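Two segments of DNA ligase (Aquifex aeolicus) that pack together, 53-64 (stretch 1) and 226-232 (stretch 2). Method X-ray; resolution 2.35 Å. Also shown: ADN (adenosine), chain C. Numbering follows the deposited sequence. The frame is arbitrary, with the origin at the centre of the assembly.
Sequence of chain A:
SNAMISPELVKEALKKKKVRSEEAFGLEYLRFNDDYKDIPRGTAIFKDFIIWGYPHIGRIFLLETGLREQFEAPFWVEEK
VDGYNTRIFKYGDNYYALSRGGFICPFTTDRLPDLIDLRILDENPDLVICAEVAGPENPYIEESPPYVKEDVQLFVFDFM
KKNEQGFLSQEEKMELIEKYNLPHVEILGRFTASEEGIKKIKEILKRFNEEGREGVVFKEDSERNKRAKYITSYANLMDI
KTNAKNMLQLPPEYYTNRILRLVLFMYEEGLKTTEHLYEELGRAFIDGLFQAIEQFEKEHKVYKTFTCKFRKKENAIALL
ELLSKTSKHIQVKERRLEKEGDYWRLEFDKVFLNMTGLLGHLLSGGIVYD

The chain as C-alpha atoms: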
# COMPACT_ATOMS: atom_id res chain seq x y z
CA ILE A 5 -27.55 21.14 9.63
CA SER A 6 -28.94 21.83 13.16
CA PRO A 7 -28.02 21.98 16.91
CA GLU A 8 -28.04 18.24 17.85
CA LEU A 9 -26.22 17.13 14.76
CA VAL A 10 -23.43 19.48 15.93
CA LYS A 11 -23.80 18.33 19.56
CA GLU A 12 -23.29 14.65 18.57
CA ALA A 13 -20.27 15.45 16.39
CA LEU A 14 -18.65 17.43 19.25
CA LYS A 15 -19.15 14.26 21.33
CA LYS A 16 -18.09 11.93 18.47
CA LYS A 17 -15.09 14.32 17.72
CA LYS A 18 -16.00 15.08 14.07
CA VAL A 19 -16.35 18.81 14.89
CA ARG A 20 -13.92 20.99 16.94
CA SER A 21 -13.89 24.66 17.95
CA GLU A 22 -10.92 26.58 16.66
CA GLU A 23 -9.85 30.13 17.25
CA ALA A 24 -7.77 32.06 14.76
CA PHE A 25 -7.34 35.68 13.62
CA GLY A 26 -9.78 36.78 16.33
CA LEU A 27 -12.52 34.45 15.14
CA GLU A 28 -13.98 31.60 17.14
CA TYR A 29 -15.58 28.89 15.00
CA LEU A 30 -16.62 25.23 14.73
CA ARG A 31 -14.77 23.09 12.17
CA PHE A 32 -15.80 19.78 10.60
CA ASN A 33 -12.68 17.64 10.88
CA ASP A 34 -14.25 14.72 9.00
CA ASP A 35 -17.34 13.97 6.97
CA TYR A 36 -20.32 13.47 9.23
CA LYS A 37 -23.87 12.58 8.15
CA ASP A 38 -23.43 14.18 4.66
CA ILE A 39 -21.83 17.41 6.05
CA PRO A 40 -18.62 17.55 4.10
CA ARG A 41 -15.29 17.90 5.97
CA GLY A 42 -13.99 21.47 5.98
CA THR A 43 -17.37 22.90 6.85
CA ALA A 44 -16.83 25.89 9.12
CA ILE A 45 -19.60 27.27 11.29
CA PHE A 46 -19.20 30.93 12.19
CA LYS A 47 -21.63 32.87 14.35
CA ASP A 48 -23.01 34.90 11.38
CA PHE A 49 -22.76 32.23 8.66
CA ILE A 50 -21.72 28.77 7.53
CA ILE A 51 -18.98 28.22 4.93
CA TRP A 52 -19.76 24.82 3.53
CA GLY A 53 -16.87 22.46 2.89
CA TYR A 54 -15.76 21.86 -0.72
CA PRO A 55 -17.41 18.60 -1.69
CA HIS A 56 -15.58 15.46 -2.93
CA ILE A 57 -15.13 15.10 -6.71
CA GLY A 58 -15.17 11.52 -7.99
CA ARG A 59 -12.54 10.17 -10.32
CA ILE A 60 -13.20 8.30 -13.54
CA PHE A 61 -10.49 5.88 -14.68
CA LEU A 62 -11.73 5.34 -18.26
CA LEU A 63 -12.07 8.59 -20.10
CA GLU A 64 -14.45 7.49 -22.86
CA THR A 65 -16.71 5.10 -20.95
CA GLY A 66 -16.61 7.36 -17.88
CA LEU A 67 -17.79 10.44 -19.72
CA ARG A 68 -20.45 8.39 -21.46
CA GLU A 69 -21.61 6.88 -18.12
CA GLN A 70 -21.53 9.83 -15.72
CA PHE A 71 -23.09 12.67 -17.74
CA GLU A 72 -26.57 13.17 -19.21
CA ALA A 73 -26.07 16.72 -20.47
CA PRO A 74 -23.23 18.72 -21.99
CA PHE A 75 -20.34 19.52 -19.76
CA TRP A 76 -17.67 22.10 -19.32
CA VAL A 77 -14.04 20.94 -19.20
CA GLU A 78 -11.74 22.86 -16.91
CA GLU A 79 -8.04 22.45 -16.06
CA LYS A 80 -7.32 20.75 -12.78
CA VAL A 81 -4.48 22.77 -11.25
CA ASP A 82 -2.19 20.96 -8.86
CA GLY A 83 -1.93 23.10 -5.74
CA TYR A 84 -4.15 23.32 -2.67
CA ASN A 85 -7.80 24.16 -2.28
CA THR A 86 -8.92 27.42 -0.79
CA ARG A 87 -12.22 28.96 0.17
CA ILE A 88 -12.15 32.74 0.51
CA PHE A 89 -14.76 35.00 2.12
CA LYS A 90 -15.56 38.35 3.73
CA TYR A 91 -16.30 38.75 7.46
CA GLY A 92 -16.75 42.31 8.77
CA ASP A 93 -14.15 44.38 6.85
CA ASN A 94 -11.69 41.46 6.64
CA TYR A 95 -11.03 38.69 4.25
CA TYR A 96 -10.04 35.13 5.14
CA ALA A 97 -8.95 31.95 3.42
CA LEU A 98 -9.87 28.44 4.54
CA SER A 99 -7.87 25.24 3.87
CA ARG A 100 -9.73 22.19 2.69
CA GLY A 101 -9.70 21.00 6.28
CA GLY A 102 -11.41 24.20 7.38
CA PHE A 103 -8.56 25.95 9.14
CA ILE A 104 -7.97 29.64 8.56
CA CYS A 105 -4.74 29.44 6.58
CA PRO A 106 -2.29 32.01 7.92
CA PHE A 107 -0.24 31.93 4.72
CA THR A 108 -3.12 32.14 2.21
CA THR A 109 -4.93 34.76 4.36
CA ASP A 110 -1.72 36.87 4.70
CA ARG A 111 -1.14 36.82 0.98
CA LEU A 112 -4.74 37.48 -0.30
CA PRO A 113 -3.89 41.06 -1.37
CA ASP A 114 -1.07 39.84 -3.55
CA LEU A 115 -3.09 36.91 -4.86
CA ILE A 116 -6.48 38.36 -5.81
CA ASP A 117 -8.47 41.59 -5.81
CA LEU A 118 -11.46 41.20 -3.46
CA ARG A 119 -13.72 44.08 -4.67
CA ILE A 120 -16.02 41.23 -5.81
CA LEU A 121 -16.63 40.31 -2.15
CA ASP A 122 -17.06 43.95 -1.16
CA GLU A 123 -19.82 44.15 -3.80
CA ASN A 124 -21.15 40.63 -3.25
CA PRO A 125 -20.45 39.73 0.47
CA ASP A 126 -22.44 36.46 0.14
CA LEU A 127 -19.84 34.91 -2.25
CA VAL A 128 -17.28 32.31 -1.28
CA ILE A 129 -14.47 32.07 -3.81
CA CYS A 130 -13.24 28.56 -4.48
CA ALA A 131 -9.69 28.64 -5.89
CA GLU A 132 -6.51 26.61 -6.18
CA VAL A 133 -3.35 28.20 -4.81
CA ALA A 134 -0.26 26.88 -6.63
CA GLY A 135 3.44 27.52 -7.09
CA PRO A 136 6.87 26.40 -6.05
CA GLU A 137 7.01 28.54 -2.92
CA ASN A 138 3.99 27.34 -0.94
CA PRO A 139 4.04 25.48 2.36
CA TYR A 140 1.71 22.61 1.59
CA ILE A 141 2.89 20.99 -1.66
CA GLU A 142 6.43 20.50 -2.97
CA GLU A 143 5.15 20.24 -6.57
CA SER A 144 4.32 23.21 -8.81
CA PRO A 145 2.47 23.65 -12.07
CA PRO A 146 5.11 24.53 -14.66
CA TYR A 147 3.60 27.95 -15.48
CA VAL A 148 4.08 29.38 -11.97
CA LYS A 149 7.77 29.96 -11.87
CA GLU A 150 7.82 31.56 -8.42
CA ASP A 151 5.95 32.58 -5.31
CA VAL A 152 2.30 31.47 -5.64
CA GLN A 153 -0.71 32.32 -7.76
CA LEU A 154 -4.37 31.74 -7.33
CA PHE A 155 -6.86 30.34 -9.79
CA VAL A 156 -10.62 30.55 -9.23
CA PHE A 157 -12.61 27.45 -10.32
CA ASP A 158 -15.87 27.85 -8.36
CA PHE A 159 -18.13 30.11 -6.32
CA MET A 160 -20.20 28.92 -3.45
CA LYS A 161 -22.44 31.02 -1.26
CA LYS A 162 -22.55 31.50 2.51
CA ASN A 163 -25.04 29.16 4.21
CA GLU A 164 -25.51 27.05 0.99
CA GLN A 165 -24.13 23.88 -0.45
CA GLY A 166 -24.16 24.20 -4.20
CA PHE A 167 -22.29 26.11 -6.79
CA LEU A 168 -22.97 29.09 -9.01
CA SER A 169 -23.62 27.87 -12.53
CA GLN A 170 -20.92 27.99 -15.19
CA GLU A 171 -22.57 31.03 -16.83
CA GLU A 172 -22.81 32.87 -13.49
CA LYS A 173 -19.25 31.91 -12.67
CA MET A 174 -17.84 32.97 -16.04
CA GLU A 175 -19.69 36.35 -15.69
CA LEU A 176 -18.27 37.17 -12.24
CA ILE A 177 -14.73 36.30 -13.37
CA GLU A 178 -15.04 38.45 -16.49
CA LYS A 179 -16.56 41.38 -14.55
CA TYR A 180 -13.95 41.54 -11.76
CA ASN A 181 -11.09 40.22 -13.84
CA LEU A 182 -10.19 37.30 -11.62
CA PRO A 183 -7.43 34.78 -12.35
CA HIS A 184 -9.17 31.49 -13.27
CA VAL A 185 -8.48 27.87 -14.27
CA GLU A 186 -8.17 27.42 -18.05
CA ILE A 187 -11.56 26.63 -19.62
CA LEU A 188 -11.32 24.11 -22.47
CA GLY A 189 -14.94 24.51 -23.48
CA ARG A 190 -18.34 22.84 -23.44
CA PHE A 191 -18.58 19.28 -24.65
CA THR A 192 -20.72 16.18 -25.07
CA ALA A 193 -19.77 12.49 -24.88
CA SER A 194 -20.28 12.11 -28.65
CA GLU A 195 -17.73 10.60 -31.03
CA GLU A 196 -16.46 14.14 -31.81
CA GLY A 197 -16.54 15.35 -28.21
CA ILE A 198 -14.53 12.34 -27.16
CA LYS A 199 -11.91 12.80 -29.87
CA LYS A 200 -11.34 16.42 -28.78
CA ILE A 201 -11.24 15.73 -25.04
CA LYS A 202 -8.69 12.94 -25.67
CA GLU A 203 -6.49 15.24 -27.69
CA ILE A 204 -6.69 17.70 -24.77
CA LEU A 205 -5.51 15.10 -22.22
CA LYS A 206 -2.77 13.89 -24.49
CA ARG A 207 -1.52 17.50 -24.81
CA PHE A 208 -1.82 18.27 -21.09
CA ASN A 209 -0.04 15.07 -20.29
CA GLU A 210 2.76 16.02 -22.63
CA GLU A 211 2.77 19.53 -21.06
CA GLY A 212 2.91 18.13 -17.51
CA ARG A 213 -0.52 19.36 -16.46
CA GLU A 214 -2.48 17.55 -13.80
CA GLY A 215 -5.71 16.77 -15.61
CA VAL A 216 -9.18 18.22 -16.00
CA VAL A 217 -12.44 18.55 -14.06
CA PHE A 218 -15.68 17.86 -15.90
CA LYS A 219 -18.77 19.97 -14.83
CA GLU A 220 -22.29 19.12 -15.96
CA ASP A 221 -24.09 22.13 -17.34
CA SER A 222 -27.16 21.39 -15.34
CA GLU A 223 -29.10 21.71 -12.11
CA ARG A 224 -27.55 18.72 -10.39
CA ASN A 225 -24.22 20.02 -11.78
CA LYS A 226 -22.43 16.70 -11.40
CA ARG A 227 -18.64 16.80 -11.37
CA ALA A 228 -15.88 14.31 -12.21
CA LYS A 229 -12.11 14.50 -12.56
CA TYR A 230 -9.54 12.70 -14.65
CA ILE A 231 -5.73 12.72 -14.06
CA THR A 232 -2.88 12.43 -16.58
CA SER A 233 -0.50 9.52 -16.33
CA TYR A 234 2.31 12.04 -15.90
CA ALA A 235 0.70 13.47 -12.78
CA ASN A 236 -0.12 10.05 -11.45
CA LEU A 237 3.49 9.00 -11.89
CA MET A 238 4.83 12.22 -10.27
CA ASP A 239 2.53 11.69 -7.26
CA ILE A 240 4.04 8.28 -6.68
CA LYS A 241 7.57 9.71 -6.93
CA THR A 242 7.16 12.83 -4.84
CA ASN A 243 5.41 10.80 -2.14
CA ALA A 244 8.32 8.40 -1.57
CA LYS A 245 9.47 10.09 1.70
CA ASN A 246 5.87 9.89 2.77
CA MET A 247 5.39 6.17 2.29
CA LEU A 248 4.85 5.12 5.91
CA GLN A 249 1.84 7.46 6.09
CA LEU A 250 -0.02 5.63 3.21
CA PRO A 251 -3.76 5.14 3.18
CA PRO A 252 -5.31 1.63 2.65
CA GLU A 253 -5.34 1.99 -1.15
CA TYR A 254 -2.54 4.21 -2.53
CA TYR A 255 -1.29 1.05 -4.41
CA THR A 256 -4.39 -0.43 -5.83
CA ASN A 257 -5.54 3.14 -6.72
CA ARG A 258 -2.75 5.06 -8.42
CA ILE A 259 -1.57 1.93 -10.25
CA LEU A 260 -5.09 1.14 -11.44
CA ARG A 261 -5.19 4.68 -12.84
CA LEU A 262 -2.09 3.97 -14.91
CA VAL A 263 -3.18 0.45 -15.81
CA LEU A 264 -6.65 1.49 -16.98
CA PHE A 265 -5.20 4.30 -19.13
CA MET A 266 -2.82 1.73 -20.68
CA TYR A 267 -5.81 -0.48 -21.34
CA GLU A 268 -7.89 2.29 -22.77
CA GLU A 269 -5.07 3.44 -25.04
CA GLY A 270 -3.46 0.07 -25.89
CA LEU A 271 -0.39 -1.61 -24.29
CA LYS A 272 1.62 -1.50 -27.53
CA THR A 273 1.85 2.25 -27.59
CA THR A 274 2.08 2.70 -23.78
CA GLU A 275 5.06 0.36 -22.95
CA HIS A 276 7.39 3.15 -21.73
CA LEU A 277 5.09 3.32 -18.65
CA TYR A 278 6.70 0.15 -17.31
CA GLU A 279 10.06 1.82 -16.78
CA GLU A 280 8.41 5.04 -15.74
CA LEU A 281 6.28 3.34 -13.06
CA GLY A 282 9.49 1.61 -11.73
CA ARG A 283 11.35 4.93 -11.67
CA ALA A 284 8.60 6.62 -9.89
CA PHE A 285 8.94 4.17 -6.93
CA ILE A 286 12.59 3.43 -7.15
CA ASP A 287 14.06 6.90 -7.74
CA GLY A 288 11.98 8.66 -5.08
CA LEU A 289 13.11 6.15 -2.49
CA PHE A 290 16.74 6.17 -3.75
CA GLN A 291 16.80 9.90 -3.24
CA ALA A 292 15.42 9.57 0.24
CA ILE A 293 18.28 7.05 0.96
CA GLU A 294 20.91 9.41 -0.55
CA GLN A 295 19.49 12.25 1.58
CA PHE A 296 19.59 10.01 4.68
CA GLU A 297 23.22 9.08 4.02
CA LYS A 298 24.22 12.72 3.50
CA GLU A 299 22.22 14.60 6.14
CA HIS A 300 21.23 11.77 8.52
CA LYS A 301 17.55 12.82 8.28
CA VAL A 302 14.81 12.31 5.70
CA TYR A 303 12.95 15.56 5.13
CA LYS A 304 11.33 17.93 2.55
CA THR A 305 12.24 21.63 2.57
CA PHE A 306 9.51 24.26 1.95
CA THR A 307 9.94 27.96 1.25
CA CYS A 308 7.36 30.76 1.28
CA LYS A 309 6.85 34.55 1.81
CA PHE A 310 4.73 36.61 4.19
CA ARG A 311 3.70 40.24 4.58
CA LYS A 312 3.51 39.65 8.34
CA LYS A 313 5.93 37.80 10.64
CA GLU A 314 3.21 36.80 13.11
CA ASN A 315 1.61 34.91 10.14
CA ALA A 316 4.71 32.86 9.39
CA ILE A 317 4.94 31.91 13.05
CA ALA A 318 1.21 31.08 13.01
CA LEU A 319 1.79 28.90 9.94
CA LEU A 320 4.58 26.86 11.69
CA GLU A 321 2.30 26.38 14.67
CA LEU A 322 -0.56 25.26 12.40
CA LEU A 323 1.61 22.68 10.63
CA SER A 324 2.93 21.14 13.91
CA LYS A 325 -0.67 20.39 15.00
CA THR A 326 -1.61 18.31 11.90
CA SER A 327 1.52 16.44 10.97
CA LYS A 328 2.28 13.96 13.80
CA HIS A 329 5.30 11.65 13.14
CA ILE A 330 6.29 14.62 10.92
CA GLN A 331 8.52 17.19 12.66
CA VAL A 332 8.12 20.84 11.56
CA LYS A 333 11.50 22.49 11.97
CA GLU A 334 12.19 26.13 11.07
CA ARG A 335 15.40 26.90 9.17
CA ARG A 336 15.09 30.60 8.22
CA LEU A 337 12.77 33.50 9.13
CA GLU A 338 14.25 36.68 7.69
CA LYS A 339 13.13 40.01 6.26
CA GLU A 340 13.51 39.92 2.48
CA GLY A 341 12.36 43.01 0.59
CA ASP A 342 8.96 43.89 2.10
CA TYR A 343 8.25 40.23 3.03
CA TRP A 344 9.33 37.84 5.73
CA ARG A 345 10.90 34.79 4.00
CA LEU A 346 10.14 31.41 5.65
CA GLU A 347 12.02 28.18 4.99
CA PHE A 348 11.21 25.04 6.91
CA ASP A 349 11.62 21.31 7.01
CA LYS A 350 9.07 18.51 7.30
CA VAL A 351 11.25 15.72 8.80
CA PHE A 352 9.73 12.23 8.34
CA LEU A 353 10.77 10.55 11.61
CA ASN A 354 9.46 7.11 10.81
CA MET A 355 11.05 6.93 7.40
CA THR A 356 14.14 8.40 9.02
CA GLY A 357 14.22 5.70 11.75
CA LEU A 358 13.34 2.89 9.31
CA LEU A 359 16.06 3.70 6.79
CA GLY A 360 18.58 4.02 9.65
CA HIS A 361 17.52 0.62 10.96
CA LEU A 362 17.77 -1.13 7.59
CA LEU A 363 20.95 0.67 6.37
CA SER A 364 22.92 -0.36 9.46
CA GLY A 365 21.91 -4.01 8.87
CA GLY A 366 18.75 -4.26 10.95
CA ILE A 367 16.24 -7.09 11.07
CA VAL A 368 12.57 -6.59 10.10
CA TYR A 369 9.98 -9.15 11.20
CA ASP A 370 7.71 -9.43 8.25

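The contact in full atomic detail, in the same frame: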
# COMPACT_ATOMS: atom_id res chain seq x y z
N GLY A 53 -18.05 23.16 3.36
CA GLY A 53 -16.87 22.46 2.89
C GLY A 53 -16.94 22.21 1.39
O GLY A 53 -18.02 22.13 0.85
N TYR A 54 -15.78 22.15 0.73
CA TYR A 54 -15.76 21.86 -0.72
C TYR A 54 -15.99 20.40 -0.82
O TYR A 54 -15.34 19.65 -0.11
CB TYR A 54 -14.43 22.24 -1.39
CG TYR A 54 -14.57 22.31 -2.87
CD1 TYR A 54 -14.17 21.26 -3.68
CD2 TYR A 54 -15.09 23.40 -3.47
CE1 TYR A 54 -14.30 21.31 -5.06
CE2 TYR A 54 -15.20 23.48 -4.85
CZ TYR A 54 -14.83 22.42 -5.63
OH TYR A 54 -14.94 22.52 -6.97
N PRO A 55 -16.98 19.98 -1.62
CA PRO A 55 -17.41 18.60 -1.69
C PRO A 55 -16.48 17.73 -2.56
O PRO A 55 -15.75 18.25 -3.41
CB PRO A 55 -18.82 18.72 -2.29
CG PRO A 55 -18.73 19.88 -3.17
CD PRO A 55 -17.74 20.84 -2.53
N HIS A 56 -16.48 16.42 -2.29
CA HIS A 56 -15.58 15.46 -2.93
C HIS A 56 -15.91 15.34 -4.41
O HIS A 56 -17.08 15.17 -4.76
CB HIS A 56 -15.66 14.08 -2.23
CG HIS A 56 -15.14 14.08 -0.82
ND1 HIS A 56 -13.81 14.33 -0.51
CD2 HIS A 56 -15.76 13.87 0.38
CE1 HIS A 56 -13.64 14.29 0.81
NE2 HIS A 56 -14.81 14.01 1.37
N ILE A 57 -14.91 15.43 -5.29
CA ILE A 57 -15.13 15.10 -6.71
C ILE A 57 -14.69 13.66 -7.00
O ILE A 57 -13.58 13.28 -6.72
CB ILE A 57 -14.34 16.05 -7.63
CG1 ILE A 57 -14.51 17.49 -7.17
CG2 ILE A 57 -14.70 15.78 -9.10
CD1 ILE A 57 -13.97 18.56 -8.13
N GLY A 58 -15.56 12.85 -7.56
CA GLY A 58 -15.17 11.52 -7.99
C GLY A 58 -14.23 11.51 -9.19
O GLY A 58 -14.11 12.49 -9.95
N ARG A 59 -13.55 10.39 -9.34
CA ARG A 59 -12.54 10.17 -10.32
C ARG A 59 -13.09 9.12 -11.26
O ARG A 59 -13.56 8.11 -10.80
CB ARG A 59 -11.28 9.64 -9.61
CG ARG A 59 -9.92 10.01 -10.25
CD ARG A 59 -8.68 9.75 -9.33
NE ARG A 59 -8.04 10.95 -8.72
CZ ARG A 59 -8.04 11.22 -7.39
NH1 ARG A 59 -7.44 12.30 -6.93
NH2 ARG A 59 -8.66 10.41 -6.49
N ILE A 60 -13.05 9.37 -12.57
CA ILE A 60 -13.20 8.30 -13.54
C ILE A 60 -11.81 7.83 -13.98
O ILE A 60 -10.84 8.64 -14.09
CB ILE A 60 -14.02 8.66 -14.82
CG1 ILE A 60 -13.61 10.00 -15.43
CG2 ILE A 60 -15.47 8.68 -14.53
CD1 ILE A 60 -14.45 10.45 -16.67
N PHE A 61 -11.74 6.54 -14.29
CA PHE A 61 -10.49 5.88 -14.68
C PHE A 61 -10.46 5.61 -16.18
O PHE A 61 -9.38 5.43 -16.76
CB PHE A 61 -10.33 4.55 -13.94
CG PHE A 61 -9.91 4.69 -12.47
CD1 PHE A 61 -10.63 5.50 -11.57
CD2 PHE A 61 -8.84 3.93 -11.98
CE1 PHE A 61 -10.23 5.60 -10.21
CE2 PHE A 61 -8.43 4.01 -10.64
CZ PHE A 61 -9.14 4.85 -9.74
N LEU A 62 -11.64 5.56 -16.80
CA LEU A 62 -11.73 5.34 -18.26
C LEU A 62 -12.33 6.61 -18.78
O LEU A 62 -13.36 7.05 -18.30
CB LEU A 62 -12.60 4.13 -18.63
CG LEU A 62 -11.92 2.76 -18.48
CD1 LEU A 62 -12.87 1.57 -18.75
CD2 LEU A 62 -10.72 2.67 -19.41
N LEU A 63 -11.63 7.27 -19.67
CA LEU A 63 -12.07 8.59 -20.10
C LEU A 63 -13.36 8.42 -20.92
O LEU A 63 -14.38 9.04 -20.64
CB LEU A 63 -10.97 9.30 -20.90
CG LEU A 63 -11.15 10.72 -21.40
CD1 LEU A 63 -11.63 11.68 -20.33
CD2 LEU A 63 -9.77 11.17 -21.95
N GLU A 64 -13.33 7.56 -21.92
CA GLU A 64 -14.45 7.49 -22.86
C GLU A 64 -15.73 6.92 -22.21
O GLU A 64 -16.83 7.54 -22.28
CB GLU A 64 -14.10 6.64 -24.07
CG GLU A 64 -15.33 6.51 -25.00
CD GLU A 64 -14.99 6.12 -26.42
OE1 GLU A 64 -13.82 5.81 -26.72
OE2 GLU A 64 -15.92 6.06 -27.25
N LYS A 226 -23.27 17.78 -11.83
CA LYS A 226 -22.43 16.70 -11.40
C LYS A 226 -21.02 16.98 -11.92
O LYS A 226 -20.83 17.54 -13.03
CB LYS A 226 -23.01 15.37 -11.87
CG LYS A 226 -22.08 14.12 -11.84
CD LYS A 226 -22.79 12.90 -11.16
CE LYS A 226 -22.44 11.57 -11.75
NZ LYS A 226 -23.38 11.07 -12.78
N ARG A 227 -20.05 16.64 -11.07
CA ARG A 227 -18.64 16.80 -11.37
C ARG A 227 -17.90 15.48 -11.39
O ARG A 227 -18.30 14.51 -10.73
CB ARG A 227 -17.99 17.66 -10.30
CG ARG A 227 -18.31 19.10 -10.43
CD ARG A 227 -19.17 19.64 -9.29
NE ARG A 227 -19.55 20.96 -9.74
CZ ARG A 227 -18.76 22.03 -9.70
NH1 ARG A 227 -17.54 21.99 -9.13
NH2 ARG A 227 -19.19 23.18 -10.21
N ALA A 228 -16.80 15.47 -12.14
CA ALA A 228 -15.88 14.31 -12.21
C ALA A 228 -14.52 14.75 -12.68
O ALA A 228 -14.40 15.64 -13.46
CB ALA A 228 -16.43 13.23 -13.12
N LYS A 229 -13.47 14.10 -12.19
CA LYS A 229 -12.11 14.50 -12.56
C LYS A 229 -11.33 13.34 -13.18
O LYS A 229 -11.59 12.15 -12.88
CB LYS A 229 -11.36 15.05 -11.35
CG LYS A 229 -11.18 14.06 -10.19
CD LYS A 229 -10.26 14.70 -9.09
CE LYS A 229 -10.68 14.34 -7.66
NZ LYS A 229 -10.35 12.97 -7.19
N TYR A 230 -10.39 13.68 -14.03
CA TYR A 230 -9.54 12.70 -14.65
C TYR A 230 -8.11 13.24 -14.65
O TYR A 230 -7.90 14.44 -14.95
CB TYR A 230 -10.04 12.40 -16.05
CG TYR A 230 -9.20 11.44 -16.79
CD1 TYR A 230 -8.18 11.87 -17.64
CD2 TYR A 230 -9.42 10.05 -16.65
CE1 TYR A 230 -7.38 10.92 -18.35
CE2 TYR A 230 -8.65 9.11 -17.32
CZ TYR A 230 -7.61 9.54 -18.17
OH TYR A 230 -6.84 8.57 -18.80
N ILE A 231 -7.14 12.36 -14.29
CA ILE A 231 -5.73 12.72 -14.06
C ILE A 231 -4.84 12.15 -15.19
O ILE A 231 -5.07 11.06 -15.71
CB ILE A 231 -5.27 12.19 -12.67
CG1 ILE A 231 -6.40 12.50 -11.63
CG2 ILE A 231 -3.89 12.76 -12.19
CD1 ILE A 231 -6.59 13.99 -11.03
N THR A 232 -3.83 12.91 -15.59
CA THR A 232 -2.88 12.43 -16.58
C THR A 232 -1.96 11.38 -15.97
O THR A 232 -1.78 11.31 -14.76
CB THR A 232 -2.04 13.57 -17.12
OG1 THR A 232 -1.30 14.20 -16.03
CG2 THR A 232 -2.95 14.62 -17.86
O5' ADN C . -10.94 17.24 -5.38
C5' ADN C . -10.39 17.89 -6.52
C4' ADN C . -9.49 19.04 -6.08
O4' ADN C . -8.76 19.61 -7.21
C3' ADN C . -10.32 20.18 -5.50
O3' ADN C . -10.56 20.10 -4.10
C2' ADN C . -9.54 21.43 -5.89
O2' ADN C . -8.79 21.92 -4.79
C1' ADN C . -8.61 21.04 -7.03
N9 ADN C . -8.91 21.69 -8.31
C8 ADN C . -7.97 22.15 -9.16
N7 ADN C . -8.50 22.70 -10.27
C5 ADN C . -9.85 22.55 -10.13
C6 ADN C . -11.00 22.88 -10.96
N6 ADN C . -10.77 23.49 -12.16
N1 ADN C . -12.26 22.62 -10.48
C2 ADN C . -12.42 22.00 -9.27
N3 ADN C . -11.39 21.64 -8.47
C4 ADN C . -10.11 21.90 -8.84
O HOH W 1 -8.49 9.76 -13.10
O HOH W 2 -8.12 6.19 -18.90

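The most unusual feature of this contact is the apposition of two cationic side chains. The ammonium of Lys229 lies over one face of the Arg59 guanidinium, with Lys229 NZ 2.9 Å from Arg59 CZ and 3.0 Å from Arg59 NH1. All three guanidinium nitrogens are donors, as is the lysine amine in its usual charged form, so neither can accept a hydrogen bond from the other, and like charges are held close together. Lys229 NZ also comes within 3.3 Å of Ile57 O, a backbone carbonyl whose partial negative charge faces the amine.

The two side chains are brought together by the backbone. Residues 58-60 form a weakly bonded strand that runs in a parallel sense beside the strand 227-231, although the axes diverge by 52° and approach each other to 4.7 Å. Arg59 and Lys229 form a parallel bridge, their CA atoms 4.9 Å apart, and their side chains leave the same face of the sheet. Two hydrogen bonds flank Arg59: Lys229 N donates to Gly58 O at 2.8 Å, and Ile60 N donates to Lys229 O at 3.2 Å. Lys229 thus uses both its amide and its carbonyl to hold the residues before and after Arg59, the pattern expected of parallel strands. CA-H...O contacts supplement these bonds, from Ala228 CA to Gly58 O and from Arg59 CA to Lys229 O, each at 3.4 Å.

Beyond Ile60 the direct ladder gives way to water. Water 1 donates to Ile60 O (2.8 Å) and accepts from Ile231 N (3.2 Å), bridging the two backbones where they have separated too far to bond directly. Water 2 plays a similar part further out, donating to Phe61 O (2.6 Å) and accepting from Tyr230 OH (2.7 Å), so that the tyrosine hydroxyl is tied to the loop that leads into the helix beginning at Leu63.

The Tyr230 ring packs against residues 60-63. Its edge faces the carbonyl oxygens of Ile60 and Phe61, with Tyr230 CD2 3.2 Å from Ile60 O, an arrangement that sets the slightly positive ring hydrogens against electron-rich oxygen. Leu63 covers one face of the ring, its CB 4.3 Å from Tyr230 CE2, while Ile60 CG1 packs at the same distance from Tyr230 CB. Along the Arg59 side chain, Ile231 CG1 meets the edge of the guanidinium, 3.7 Å from Arg59 NE.

At the other end of the contact, Ile57 points toward the second strand and rests its CG2 against the backbone, 3.6 Å from Ala228 CA and 3.9 Å from Arg227 C. The CA-to-CB bond of Tyr54 points sideways to the strand, but the end of the side chain comes nearer and places Tyr54 OH 3.4 Å from Arg227 NH1, near the plane of that guanidinium. Adenosine borders this region: its C2 is 3.5 Å from Tyr54 OH and 3.9 Å from Ile57 CD1, and its O5' is 3.7 Å from Lys229 CE.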